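Local coordinates for phosphoenolpyruvate-protein phosphotransferase (Coxiella burnetii, PDB 3TRC), which probably transfers phosphate from phosphoenolpyruvate to a histidine of a partner protein, and is seen here as its GAF domain alone, at residues 157-160 with 161-165. Numbering follows the deposited sequence. Where two conformers were deposited one is given.
Sequences AEIA and HARAK
The last full turns of helix 142-164, the C-terminal helix of the GAF domain, carry this local contact, in which A157 to A160 hand their carbonyls to the amides of H161 to A164. All four bonds join residues four apart, as in a regular alpha helix: A157 O takes H161 N at 2.9 Å, E158 O takes A162 N at 3.0 Å, I159 O takes R163 N at 3.0 Å, and A160 O takes A164 N at 2.9 Å.

On the side turned to the sheet, I159 and R163 run side by side and point the same way. In the R163 conformer modelled here, one of two, CG2 of I159 lies over one face of the guanidinium, 4.2 Å from NH1, while CG of R163 sits 3.3 Å from I159 O. That methyl reaches R163 because it stands anti to its own backbone N, beside the carbonyl carbon. Both side chains pack on L127 and I47 of the central strands, and in this same conformer R163 NH2 makes a weak hydrogen bond to C48 O; A162, three residues on from I159, joins it against L23 of helix 23-37.

H161 leaves from another side of the helix. With chi1 at -179° its imidazole swings out from the helix, and K165 CG lies 3.9 Å above one face of the ring, offset toward the rim. The ring also meets H161 of the second subunit, the two planes nearly perpendicular, so this helix end takes part in the dimer interface.

The turn is thus amphipathic: an aliphatic side holds it to the domain core, with the R163 guanidinium, in the conformer modelled, laid across I159 CG2 and weakly hydrogen-bonded through NH2, while the imidazole serves the subunit contact.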
# COMPACT_ATOMS: atom_id res chain seq x y z
N ALA A 157 -0.57 -9.97 -0.29
CA ALA A 157 0.86 -10.16 -0.53
C ALA A 157 1.54 -10.74 0.70
O ALA A 157 2.38 -11.62 0.60
CB ALA A 157 1.52 -8.85 -0.94
N GLU A 158 1.17 -10.23 1.87
CA GLU A 158 1.75 -10.70 3.12
C GLU A 158 1.40 -12.17 3.39
O GLU A 158 2.26 -12.96 3.80
CB GLU A 158 1.33 -9.80 4.28
CG GLU A 158 1.79 -8.35 4.11
CD GLU A 158 3.31 -8.21 4.14
OE1 GLU A 158 3.92 -8.76 5.07
OE2 GLU A 158 3.88 -7.56 3.24
N ILE A 159 0.15 -12.54 3.16
CA ILE A 159 -0.26 -13.93 3.30
C ILE A 159 0.44 -14.84 2.28
O ILE A 159 0.92 -15.93 2.62
CB ILE A 159 -1.79 -14.07 3.19
CG1 ILE A 159 -2.45 -13.26 4.31
CG2 ILE A 159 -2.20 -15.54 3.22
CD1 ILE A 159 -3.97 -13.19 4.22
N ALA A 160 0.50 -14.40 1.03
CA ALA A 160 1.17 -15.18 0.00
C ALA A 160 2.64 -15.39 0.33
O ALA A 160 3.19 -16.47 0.11
CB ALA A 160 1.01 -14.51 -1.36
N HIS A 161 3.28 -14.36 0.87
CA HIS A 161 4.70 -14.44 1.20
C HIS A 161 4.92 -15.43 2.34
O HIS A 161 5.84 -16.24 2.30
CB HIS A 161 5.25 -13.06 1.57
CG HIS A 161 6.71 -13.05 1.91
ND1 HIS A 161 7.17 -12.80 3.18
CD2 HIS A 161 7.80 -13.28 1.14
CE1 HIS A 161 8.49 -12.86 3.18
NE2 HIS A 161 8.90 -13.16 1.96
N ALA A 162 4.07 -15.36 3.36
CA ALA A 162 4.13 -16.29 4.48
C ALA A 162 3.97 -17.73 4.02
O ALA A 162 4.71 -18.62 4.45
CB ALA A 162 3.07 -15.95 5.52
N ARG A 163 3.01 -17.97 3.13
CA ARG A 163 2.78 -19.29 2.58
C ARG A 163 4.01 -19.78 1.80
O ARG A 163 4.43 -20.93 1.95
CB ARG A 163 1.55 -19.30 1.67
CG ARG A 163 0.25 -19.11 2.43
CD ARG A 163 -0.95 -19.56 1.62
NE ARG A 163 -1.99 -20.11 2.49
CZ ARG A 163 -3.28 -19.83 2.40
NH1 ARG A 163 -3.72 -18.99 1.47
NH2 ARG A 163 -4.14 -20.39 3.24
N ALA A 164 4.57 -18.90 0.99
CA ALA A 164 5.71 -19.24 0.15
C ALA A 164 6.97 -19.54 0.96
O ALA A 164 7.89 -20.19 0.47
CB ALA A 164 5.99 -18.14 -0.86
N LYS A 165 7.01 -19.05 2.20
CA LYS A 165 8.15 -19.25 3.08
C LYS A 165 7.94 -20.45 4.01
O LYS A 165 8.82 -20.79 4.80
CB LYS A 165 8.42 -18.00 3.91
CG LYS A 165 9.06 -16.86 3.12
CD LYS A 165 10.53 -17.15 2.85
CE LYS A 165 11.13 -16.18 1.85
NZ LYS A 165 10.62 -16.44 0.47